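Local coordinates for protein yersinopine synthase (PDB 6C4M) that catalyses the NADPH-dependent reductive condensation of pyruvate with an amino-acid-derived intermediate, the last step in making the metallophore yersinopine, at residues Gly31-Leu37 / Tyr168-Tyr174; Val102-Leu108 / Ala128-Ser134; Leu410-Leu414 / Ala427-Leu431. All coordinates share one frame; numbering follows the deposited sequence.

Contact 1 (Gly31-Leu37 / Tyr168-Tyr174); sequences GPAAIQL and YYADTKY. With NAP (NADP nicotinamide-adenine-dinucleotide phosphate), chain B.
Two tyrosine rings of 168-174 receive aliphatic groups from the start of helix 32-44. The methyl of A33 sits over one face of Y168, with CB 3.5 Å from the ring centroid and 17° off its normal. At the other end of that segment, CD of P32 lies over the face of Y174, 3.9 Å from the ring centroid, the two side chains crossing at about a right angle. Both are CH-pi contacts. Between them CG2 of T172 points at the backbone of P32 and approaches P32 O at 3.4 Å, because that methyl stands anti to the backbone N (chi1 -52° for OG1). Y169 brings its hydroxyl end, bonded to D40, up to the backbone of L37.

Polar bonds do not cross directly between helix and strand; they run along each side or through the cofactor. OH of Y168 and OG1 of T172 share a hydrogen bond of 2.8 Å, which fixes the Y168 hydroxyl beside CB of Q36; both the T172 hydroxyl and the amide oxygen of Q36 go on to T206. NADP then joins the two segments. N of A33 donates to the nicotinamide-side phosphate oxygen O1N at 2.9 Å, while the carboxamide is gripped twice by the backbone of T172: T172 N donates to O7N at 2.9 Å (165° at the hydrogen), and N7N donates to T172 O at 3.0 Å. This pair of bonds fixes the rotation of the carboxamide.

A diphosphate resting on the amino end of the first helix, after a glycine-rich turn that includes G31, is the signature of a Rossmann-type dinucleotide-binding fold, and the strand at T172 closes the nicotinamide end of that site.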
loop_
_atom_site.group_PDB
_atom_site.type_symbol
_atom_site.label_atom_id
_atom_site.label_comp_id
_atom_site.label_asym_id
_atom_site.label_seq_id
_atom_site.Cartn_x
_atom_site.Cartn_y
_atom_site.Cartn_z
ATOM N N GLY A 31 -10.705 29.361 16.249
ATOM C CA GLY A 31 -10.823 27.944 15.987
ATOM C C GLY A 31 -10.428 27.128 17.212
ATOM O O GLY A 31 -9.996 27.666 18.243
ATOM N N PRO A 32 -10.576 25.805 17.127
ATOM C CA PRO A 32 -10.305 24.972 18.313
ATOM C C PRO A 32 -8.889 25.109 18.833
ATOM O O PRO A 32 -8.676 25.047 20.052
ATOM C CB PRO A 32 -10.614 23.540 17.824
ATOM C CG PRO A 32 -10.730 23.621 16.314
ATOM C CD PRO A 32 -11.080 25.014 15.976
ATOM N N ALA A 33 -7.910 25.329 17.952
ATOM C CA ALA A 33 -6.545 25.549 18.417
ATOM C C ALA A 33 -6.455 26.732 19.380
ATOM O O ALA A 33 -5.654 26.712 20.323
ATOM C CB ALA A 33 -5.626 25.771 17.217
ATOM N N ALA A 34 -7.269 27.768 19.174
ATOM C CA ALA A 34 -7.183 28.932 20.051
ATOM C C ALA A 34 -7.591 28.578 21.466
ATOM O O ALA A 34 -7.091 29.178 22.424
ATOM C CB ALA A 34 -8.052 30.074 19.518
ATOM N N ILE A 35 -8.480 27.603 21.629
ATOM C CA ILE A 35 -8.833 27.179 22.976
ATOM C C ILE A 35 -7.636 26.502 23.637
ATOM O O ILE A 35 -7.282 26.813 24.782
ATOM C CB ILE A 35 -10.071 26.266 22.944
ATOM C CG1 ILE A 35 -11.278 27.053 22.416
ATOM C CG2 ILE A 35 -10.379 25.714 24.314
ATOM C CD1 ILE A 35 -12.458 26.168 22.036
ATOM N N GLN A 36 -6.976 25.582 22.927
ATOM C CA GLN A 36 -5.774 24.966 23.491
ATOM C C GLN A 36 -4.734 26.026 23.826
ATOM O O GLN A 36 -4.094 25.981 24.885
ATOM C CB GLN A 36 -5.163 23.975 22.519
ATOM C CG GLN A 36 -3.833 23.332 23.026
ATOM C CD GLN A 36 -4.035 22.374 24.193
ATOM O OE1 GLN A 36 -4.834 21.426 24.114
ATOM N NE2 GLN A 36 -3.314 22.617 25.282
ATOM N N LEU A 37 -4.491 26.929 22.873
ATOM C CA LEU A 37 -3.527 28.002 23.062
ATOM C C LEU A 37 -3.880 28.841 24.277
ATOM O O LEU A 37 -3.015 29.147 25.100
ATOM C CB LEU A 37 -3.480 28.877 21.813
ATOM C CG LEU A 37 -2.604 30.126 21.817
ATOM C CD1 LEU A 37 -1.138 29.776 21.974
ATOM C CD2 LEU A 37 -2.858 30.880 20.515
ATOM N N TYR A 168 0.910 24.554 13.758
ATOM C CA TYR A 168 0.239 24.455 15.042
ATOM C C TYR A 168 0.777 23.225 15.762
ATOM O O TYR A 168 1.159 22.227 15.126
ATOM C CB TYR A 168 -1.278 24.385 14.864
ATOM C CG TYR A 168 -2.012 24.138 16.155
ATOM C CD1 TYR A 168 -1.861 25.003 17.238
ATOM C CD2 TYR A 168 -2.858 23.034 16.296
ATOM C CE1 TYR A 168 -2.513 24.761 18.431
ATOM C CE2 TYR A 168 -3.522 22.786 17.488
ATOM C CZ TYR A 168 -3.354 23.650 18.545
ATOM O OH TYR A 168 -4.021 23.403 19.732
ATOM N N TYR A 169 0.868 23.315 17.091
ATOM C CA TYR A 169 1.652 22.353 17.864
ATOM C C TYR A 169 0.837 21.170 18.383
ATOM O O TYR A 169 1.352 20.374 19.188
ATOM C CB TYR A 169 2.351 23.071 19.028
ATOM C CG TYR A 169 1.454 23.795 20.001
ATOM C CD1 TYR A 169 0.895 23.138 21.094
ATOM C CD2 TYR A 169 1.210 25.169 19.863
ATOM C CE1 TYR A 169 0.078 23.834 22.015
ATOM C CE2 TYR A 169 0.416 25.856 20.754
ATOM C CZ TYR A 169 -0.156 25.206 21.825
ATOM O OH TYR A 169 -0.925 25.953 22.716
ATOM N N ALA A 170 -0.394 20.997 17.912
ATOM C CA ALA A 170 -1.246 19.940 18.417
ATOM C C ALA A 170 -2.275 19.535 17.370
ATOM O O ALA A 170 -2.300 20.043 16.242
ATOM C CB ALA A 170 -1.958 20.387 19.683
ATOM N N ASP A 171 -3.166 18.650 17.805
ATOM C CA ASP A 171 -4.344 18.196 17.073
ATOM C C ASP A 171 -5.548 18.468 17.969
ATOM O O ASP A 171 -5.748 17.775 18.975
ATOM C CB ASP A 171 -4.212 16.709 16.755
ATOM C CG ASP A 171 -5.347 16.184 15.886
ATOM O OD1 ASP A 171 -6.461 16.755 15.908
ATOM O OD2 ASP A 171 -5.108 15.196 15.175
ATOM N N THR A 172 -6.345 19.468 17.616
ATOM C CA THR A 172 -7.400 19.967 18.490
ATOM C C THR A 172 -8.673 20.185 17.689
ATOM O O THR A 172 -8.627 20.745 16.591
ATOM C CB THR A 172 -7.000 21.304 19.165
ATOM O OG1 THR A 172 -5.724 21.153 19.803
ATOM C CG2 THR A 172 -8.055 21.717 20.205
ATOM N N LYS A 173 -9.806 19.783 18.267
ATOM C CA LYS A 173 -11.079 19.755 17.565
ATOM C C LYS A 173 -12.219 20.113 18.511
ATOM O O LYS A 173 -12.111 20.007 19.739
ATOM C CB LYS A 173 -11.321 18.374 16.927
ATOM C CG LYS A 173 -10.573 18.218 15.635
ATOM C CD LYS A 173 -9.744 16.937 15.579
ATOM C CE LYS A 173 -8.955 16.867 14.263
ATOM N NZ LYS A 173 -8.167 18.141 14.001
ATOM N N TYR A 174 -13.326 20.542 17.916
ATOM C CA TYR A 174 -14.511 20.904 18.681
ATOM C C TYR A 174 -15.176 19.702 19.341
ATOM O O TYR A 174 -15.257 18.646 18.725
ATOM C CB TYR A 174 -15.491 21.606 17.761
ATOM C CG TYR A 174 -15.106 23.029 17.443
ATOM C CD1 TYR A 174 -14.733 23.904 18.451
ATOM C CD2 TYR A 174 -15.108 23.497 16.130
ATOM C CE1 TYR A 174 -14.389 25.203 18.168
ATOM C CE2 TYR A 174 -14.760 24.804 15.838
ATOM C CZ TYR A 174 -14.401 25.648 16.867
ATOM O OH TYR A 174 -14.046 26.945 16.610
HETATM P PA NAP B . -9.568 27.112 11.676
HETATM O O1A NAP B . -8.266 27.101 10.976
HETATM O O2A NAP B . -10.610 26.194 10.984
HETATM O O5B NAP B . -10.099 28.667 11.714
HETATM C C5B NAP B . -9.416 29.510 12.668
HETATM C C4B NAP B . -10.074 30.902 12.609
HETATM O O4B NAP B . -9.913 31.405 11.145
HETATM C C3B NAP B . -11.334 30.851 12.853
HETATM O O3B NAP B . -11.772 32.043 13.580
HETATM C C2B NAP B . -12.067 30.859 11.380
HETATM O O2B NAP B . -13.417 31.429 11.493
HETATM C C1B NAP B . -11.343 31.613 10.634
HETATM N N9A NAP B . -11.338 31.013 9.299
HETATM C C8A NAP B . -11.160 29.776 8.808
HETATM N N7A NAP B . -11.309 29.898 7.481
HETATM C C5A NAP B . -11.575 31.210 7.190
HETATM C C6A NAP B . -11.784 31.785 5.962
HETATM N N6A NAP B . -11.832 31.299 4.582
HETATM N N1A NAP B . -12.030 33.105 5.886
HETATM C C2A NAP B . -12.058 33.872 7.028
HETATM N N3A NAP B . -11.849 33.294 8.246
HETATM C C4A NAP B . -11.598 31.938 8.317
HETATM O O3 NAP B . -9.314 26.564 13.219
HETATM P PN NAP B . -8.000 25.912 13.903
HETATM O O1N NAP B . -8.036 26.394 15.286
HETATM O O2N NAP B . -8.193 24.381 13.783
HETATM O O5D NAP B . -6.548 26.269 13.162
HETATM C C5D NAP B . -5.708 27.350 13.645
HETATM C C4D NAP B . -4.456 27.363 12.745
HETATM O O4D NAP B . -3.660 25.989 12.911
HETATM C C3D NAP B . -4.714 27.455 11.457
HETATM O O3D NAP B . -3.504 28.118 10.843
HETATM C C2D NAP B . -4.744 26.025 10.903
HETATM O O2D NAP B . -4.298 26.048 9.630
HETATM C C1D NAP B . -3.677 25.340 11.778
HETATM N N1N NAP B . -3.928 23.906 12.065
HETATM C C2N NAP B . -4.678 23.502 13.113
HETATM C C3N NAP B . -4.846 22.118 13.345
HETATM C C7N NAP B . -5.700 21.612 14.527
HETATM O O7N NAP B . -5.501 20.576 15.024
HETATM N N7N NAP B . -6.754 22.473 14.994
HETATM C C4N NAP B . -4.270 21.198 12.515
HETATM C C5N NAP B . -3.531 21.607 11.472
HETATM C C6N NAP B . -3.346 22.975 11.242
HETATM P P2B NAP B . -14.720 30.432 11.934
HETATM O O1X NAP B . -15.162 29.703 10.683
HETATM O O2X NAP B . -14.288 29.443 12.963
HETATM O O3X NAP B . -15.855 31.307 12.413
#

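Contact 2 (Val102-Leu108 / Ala128-Ser134); sequences VGDWQRL and ALPQLKS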
loop_
_atom_site.group_PDB
_atom_site.type_symbol
_atom_site.label_atom_id
_atom_site.label_comp_id
_atom_site.label_asym_id
_atom_site.label_seq_id
_atom_site.Cartn_x
_atom_site.Cartn_y
_atom_site.Cartn_z
ATOM N N VAL A 102 -7.756 47.037 19.588
ATOM C CA VAL A 102 -7.116 48.266 20.047
ATOM C C VAL A 102 -6.870 48.200 21.549
ATOM O O VAL A 102 -7.513 47.444 22.276
ATOM C CB VAL A 102 -7.969 49.518 19.756
ATOM C CG1 VAL A 102 -8.281 49.609 18.295
ATOM C CG2 VAL A 102 -9.242 49.505 20.575
ATOM N N GLY A 103 -5.983 49.060 22.014
ATOM C CA GLY A 103 -5.722 49.153 23.443
ATOM C C GLY A 103 -4.328 48.720 23.836
ATOM O O GLY A 103 -3.379 48.901 23.067
ATOM N N ASP A 104 -4.177 48.150 25.029
ATOM C CA ASP A 104 -2.849 47.930 25.577
ATOM C C ASP A 104 -2.288 46.550 25.253
ATOM O O ASP A 104 -1.267 46.159 25.835
ATOM C CB ASP A 104 -2.871 48.150 27.097
ATOM C CG ASP A 104 -3.717 47.107 27.823
ATOM O OD1 ASP A 104 -4.132 46.116 27.167
ATOM O OD2 ASP A 104 -3.970 47.266 29.041
ATOM N N TRP A 105 -2.938 45.792 24.360
ATOM C CA TRP A 105 -2.422 44.493 23.966
ATOM C C TRP A 105 -0.957 44.599 23.557
ATOM O O TRP A 105 -0.591 45.423 22.716
ATOM C CB TRP A 105 -3.243 43.914 22.799
ATOM C CG TRP A 105 -4.705 43.893 23.083
ATOM C CD1 TRP A 105 -5.665 44.715 22.543
ATOM C CD2 TRP A 105 -5.384 43.044 24.017
ATOM N NE1 TRP A 105 -6.899 44.406 23.072
ATOM C CE2 TRP A 105 -6.757 43.392 23.978
ATOM C CE3 TRP A 105 -4.972 42.003 24.857
ATOM C CZ2 TRP A 105 -7.711 42.749 24.760
ATOM C CZ3 TRP A 105 -5.926 41.360 25.625
ATOM C CH2 TRP A 105 -7.278 41.742 25.574
ATOM N N GLN A 106 -0.129 43.711 24.105
ATOM C CA GLN A 106 1.286 43.680 23.749
ATOM C C GLN A 106 1.675 42.502 22.867
ATOM O O GLN A 106 2.768 42.516 22.293
ATOM C CB GLN A 106 2.134 43.690 25.015
ATOM C CG GLN A 106 1.826 44.958 25.826
ATOM C CD GLN A 106 2.823 45.225 26.917
ATOM O OE1 GLN A 106 3.955 44.773 26.857
ATOM N NE2 GLN A 106 2.414 46.020 27.900
ATOM N N ARG A 107 0.801 41.515 22.713
ATOM C CA ARG A 107 1.081 40.361 21.870
ATOM C C ARG A 107 -0.190 40.041 21.102
ATOM O O ARG A 107 -1.279 39.941 21.689
ATOM C CB ARG A 107 1.558 39.178 22.727
ATOM C CG ARG A 107 1.774 37.909 21.983
ATOM C CD ARG A 107 2.000 36.759 22.940
ATOM N NE ARG A 107 3.222 36.882 23.724
ATOM C CZ ARG A 107 3.272 36.845 25.056
ATOM N NH1 ARG A 107 2.164 36.717 25.776
ATOM N NH2 ARG A 107 4.441 36.910 25.677
ATOM N N LEU A 108 -0.055 39.965 19.779
ATOM C CA LEU A 108 -1.078 39.404 18.916
ATOM C C LEU A 108 -0.628 38.030 18.431
ATOM O O LEU A 108 0.531 37.844 18.032
ATOM C CB LEU A 108 -1.357 40.284 17.701
ATOM C CG LEU A 108 -1.717 41.738 17.953
ATOM C CD1 LEU A 108 -2.044 42.379 16.611
ATOM C CD2 LEU A 108 -2.875 41.843 18.937
ATOM N N ALA A 128 -3.530 52.276 17.152
ATOM C CA ALA A 128 -4.253 52.140 18.408
ATOM C C ALA A 128 -3.724 51.012 19.272
ATOM O O ALA A 128 -4.410 50.601 20.214
ATOM C CB ALA A 128 -5.738 51.924 18.132
ATOM N N LEU A 129 -2.537 50.486 18.954
ATOM C CA LEU A 129 -1.860 49.457 19.749
ATOM C C LEU A 129 -0.487 50.017 20.106
ATOM O O LEU A 129 0.530 49.586 19.556
ATOM C CB LEU A 129 -1.769 48.132 18.976
ATOM C CG LEU A 129 -3.121 47.487 18.657
ATOM C CD1 LEU A 129 -3.003 46.366 17.646
ATOM C CD2 LEU A 129 -3.748 46.978 19.945
ATOM N N PRO A 130 -0.426 50.981 21.040
ATOM C CA PRO A 130 0.846 51.668 21.324
ATOM C C PRO A 130 1.873 50.801 22.021
ATOM O O PRO A 130 3.073 51.101 21.943
ATOM C CB PRO A 130 0.419 52.843 22.220
ATOM C CG PRO A 130 -0.868 52.367 22.877
ATOM C CD PRO A 130 -1.540 51.508 21.844
ATOM N N GLN A 131 1.456 49.719 22.670
ATOM C CA GLN A 131 2.377 48.896 23.436
ATOM C C GLN A 131 2.617 47.537 22.789
ATOM O O GLN A 131 3.141 46.623 23.442
ATOM C CB GLN A 131 1.847 48.712 24.842
ATOM C CG GLN A 131 1.648 49.998 25.555
ATOM C CD GLN A 131 1.680 49.778 27.009
ATOM O OE1 GLN A 131 0.708 49.309 27.600
ATOM N NE2 GLN A 131 2.821 50.067 27.610
ATOM N N LEU A 132 2.261 47.397 21.528
ATOM C CA LEU A 132 2.453 46.145 20.820
ATOM C C LEU A 132 3.934 45.778 20.774
ATOM O O LEU A 132 4.760 46.562 20.300
ATOM C CB LEU A 132 1.892 46.262 19.400
ATOM C CG LEU A 132 2.050 44.983 18.567
ATOM C CD1 LEU A 132 1.257 43.823 19.188
ATOM C CD2 LEU A 132 1.590 45.263 17.137
ATOM N N LYS A 133 4.262 44.571 21.250
ATOM C CA LYS A 133 5.634 44.063 21.233
ATOM C C LYS A 133 5.872 42.871 20.307
ATOM O O LYS A 133 7.015 42.669 19.870
ATOM C CB LYS A 133 6.057 43.618 22.636
ATOM C CG LYS A 133 5.979 44.673 23.734
ATOM C CD LYS A 133 6.612 44.096 25.014
ATOM C CE LYS A 133 8.029 44.619 25.255
ATOM N NZ LYS A 133 8.026 45.881 26.085
ATOM N N SER A 134 4.870 42.027 20.058
ATOM C CA SER A 134 5.125 40.822 19.282
ATOM C C SER A 134 3.887 40.386 18.506
ATOM O O SER A 134 2.739 40.552 18.939
ATOM C CB SER A 134 5.598 39.697 20.190
ATOM O OG SER A 134 4.578 39.384 21.113
HETATM O O HOH W 1 -0.877 48.128 22.621
#
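Q106 and Q131 meet with their side chains crossed and their amide planes turned 56° apart. The contact is made by the stem of Q106, whose CG lies 3.2 Å from Q131 O, more than by the two amide ends. Q106 also runs beside K133, both chains pointing the same way, with OE1 of Q106 3.3 Å from CD of K133. The Q106 carbonyl oxygen is gripped by two backbone amides: S134 N lies in the carbonyl plane, while K133 N, at 2.7 Å, is tilted 24° from it.

Those bonds bring the chain into the parallel pairing of strands 107-110 and 134-137, neighbours in the central sheet of the nucleotide-binding domain, where L108 N donates to S134 O. R107 and S134 project from the same face of this sheet, and CG of R107 passes the S134 hydroxyl; both polar ends converge on E226.

Buried leucines pack beside the pairing. CD1 of L132 meets CG of L108 at 3.8 Å, the two side chains crossing at about a right angle; L132 reaches it with CG anti to its own N (chi1 180°). L129 sends CD2 to the edge of the W105 indole, in plane with the ring at CD1. Toward the start of both segments, CG1 of V102 presses on CB of A128 at 3.4 Å, tighter than normal carbon packing, beside a nearly straight bond from G103 N to A128 O. A water links the two segments, donating to the carbonyl oxygens of G103 and W105 and accepting from Q131 N.

Contact 3 (Leu410-Leu414 / Ala427-Leu431); sequences LRTLL and AQRLL
L431 drives its CD1 methyl against the helix 401-419, and the tight half of this contact gathers round it. That one methyl lies 3.6 Å from CA of R411. It comes to 3.7 Å from CD2 of L414, the leucine pair meeting tip to tip, and it also touches CG of L410. CG of L431 stands anti to its carbonyl carbon (chi1 -75°), and the extended chain beyond carries CD1 in among these three residues. Beside it, CB of A427 is touched by two branches from the facing helix: CD1 of L410 at 3.8 Å and CD1 of L414 a little farther off. L410 and L414 stand one turn apart, so both reach the small alanine.

The helices 401-419 and 425-445 follow each other through a short connection and form a helical hairpin splayed well away from antiparallel, the short segments making an angle of 134° with axes 10.5 Å apart. Large leucines fill that separation, and no hydrogen bond crosses it. P261 of helix 255-264 touches both L410 and L430, while helix 294-313 packs on L410 and A427.

Contact thins toward the solvent. Q428 is exposed and is approached through its backbone, CD2 of L414 coming to 4.1 Å from CA of Q428. R411 meets L431 with its backbone and CB; its guanidinium turns elsewhere, bonding Q435 and pairing with D457.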
loop_
_atom_site.group_PDB
_atom_site.type_symbol
_atom_site.label_atom_id
_atom_site.label_comp_id
_atom_site.label_asym_id
_atom_site.label_seq_id
_atom_site.Cartn_x
_atom_site.Cartn_y
_atom_site.Cartn_z
ATOM N N LEU A 410 0.086 28.139 -2.335
ATOM C CA LEU A 410 0.981 27.765 -3.410
ATOM C C LEU A 410 0.962 28.804 -4.516
ATOM O O LEU A 410 2.012 29.098 -5.102
ATOM C CB LEU A 410 0.599 26.364 -3.934
ATOM C CG LEU A 410 1.398 25.836 -5.114
ATOM C CD1 LEU A 410 2.854 25.766 -4.716
ATOM C CD2 LEU A 410 0.869 24.456 -5.490
ATOM N N ARG A 411 -0.202 29.392 -4.815
ATOM C CA ARG A 411 -0.226 30.439 -5.833
ATOM C C ARG A 411 0.648 31.618 -5.436
ATOM O O ARG A 411 1.383 32.167 -6.268
ATOM C CB ARG A 411 -1.649 30.923 -6.088
ATOM C CG ARG A 411 -1.721 32.092 -7.105
ATOM C CD ARG A 411 -3.149 32.401 -7.522
ATOM N NE ARG A 411 -3.817 31.177 -7.980
ATOM C CZ ARG A 411 -5.002 31.139 -8.558
ATOM N NH1 ARG A 411 -5.648 32.280 -8.785
ATOM N NH2 ARG A 411 -5.525 29.961 -8.933
ATOM N N THR A 412 0.575 32.040 -4.170
ATOM C CA THR A 412 1.430 33.139 -3.729
ATOM C C THR A 412 2.893 32.819 -4.014
ATOM O O THR A 412 3.620 33.646 -4.578
ATOM C CB THR A 412 1.207 33.435 -2.236
ATOM O OG1 THR A 412 -0.128 33.949 -2.031
ATOM C CG2 THR A 412 2.215 34.490 -1.738
ATOM N N LEU A 413 3.333 31.598 -3.672
ATOM C CA LEU A 413 4.729 31.222 -3.897
ATOM C C LEU A 413 5.067 31.079 -5.373
ATOM O O LEU A 413 6.181 31.429 -5.788
ATOM C CB LEU A 413 5.035 29.938 -3.145
ATOM C CG LEU A 413 4.932 30.058 -1.633
ATOM C CD1 LEU A 413 4.922 28.716 -0.910
ATOM C CD2 LEU A 413 6.091 30.856 -1.161
ATOM N N LEU A 414 4.132 30.584 -6.180
ATOM C CA LEU A 414 4.372 30.493 -7.617
ATOM C C LEU A 414 4.540 31.871 -8.227
ATOM O O LEU A 414 5.390 32.066 -9.103
ATOM C CB LEU A 414 3.219 29.763 -8.313
ATOM C CG LEU A 414 3.441 29.427 -9.794
ATOM C CD1 LEU A 414 4.572 28.423 -9.960
ATOM C CD2 LEU A 414 2.190 28.832 -10.400
ATOM N N ALA A 427 4.496 22.727 -9.350
ATOM C CA ALA A 427 3.542 23.707 -8.836
ATOM C C ALA A 427 2.670 24.286 -9.951
ATOM O O ALA A 427 1.460 24.460 -9.782
ATOM C CB ALA A 427 4.277 24.841 -8.123
ATOM N N GLN A 428 3.267 24.579 -11.097
ATOM C CA GLN A 428 2.509 25.157 -12.196
ATOM C C GLN A 428 1.491 24.154 -12.742
ATOM O O GLN A 428 0.325 24.501 -12.972
ATOM C CB GLN A 428 3.495 25.613 -13.265
ATOM C CG GLN A 428 2.941 26.255 -14.492
ATOM C CD GLN A 428 4.071 26.729 -15.390
ATOM O OE1 GLN A 428 5.098 27.222 -14.907
ATOM N NE2 GLN A 428 3.907 26.555 -16.695
ATOM N N ARG A 429 1.900 22.890 -12.889
ATOM C CA ARG A 429 0.990 21.868 -13.384
ATOM C C ARG A 429 -0.168 21.667 -12.423
ATOM O O ARG A 429 -1.335 21.614 -12.848
ATOM C CB ARG A 429 1.766 20.560 -13.637
ATOM C CG ARG A 429 0.923 19.274 -13.621
ATOM C CD ARG A 429 1.685 17.986 -14.169
ATOM N NE ARG A 429 2.620 17.403 -13.198
ATOM C CZ ARG A 429 3.934 17.659 -13.134
ATOM N NH1 ARG A 429 4.521 18.486 -13.999
ATOM N NH2 ARG A 429 4.679 17.072 -12.198
ATOM N N LEU A 430 0.136 21.631 -11.121
ATOM C CA LEU A 430 -0.892 21.453 -10.097
ATOM C C LEU A 430 -1.899 22.596 -10.104
ATOM O O LEU A 430 -3.103 22.374 -9.946
ATOM C CB LEU A 430 -0.245 21.350 -8.723
ATOM C CG LEU A 430 0.616 20.154 -8.372
ATOM C CD1 LEU A 430 1.325 20.287 -7.024
ATOM C CD2 LEU A 430 -0.266 18.912 -8.374
ATOM N N LEU A 431 -1.433 23.837 -10.224
ATOM C CA LEU A 431 -2.388 24.939 -10.206
ATOM C C LEU A 431 -3.150 25.068 -11.522
ATOM O O LEU A 431 -4.327 25.438 -11.511
ATOM C CB LEU A 431 -1.666 26.242 -9.862
ATOM C CG LEU A 431 -1.291 26.375 -8.379
ATOM C CD1 LEU A 431 -0.489 27.647 -8.124
ATOM C CD2 LEU A 431 -2.516 26.348 -7.450
#

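Overall arrangement
Contacts 1 and 2 reach the same mixed sheet of the nucleotide-binding part of the chain, their centres about 23 Å apart and their nearest atoms about 8 Å. In sequence contact 2 falls wholly between the two segments of contact 1. Strand 25-28, which leads into helix 32-44, pairs with 107-110, so one sheet carries both the cofactor site and the pairing of contact 2. Contact 3 comes later, in the helical part, its centre about 28 Å from that of contact 1 and about 35 Å from that of contact 2. L410 there lies about 9 Å, side chain to side chain, from H260, the inferred proton donor/acceptor: cofactor sheet and helical part are separate regions of one subunit.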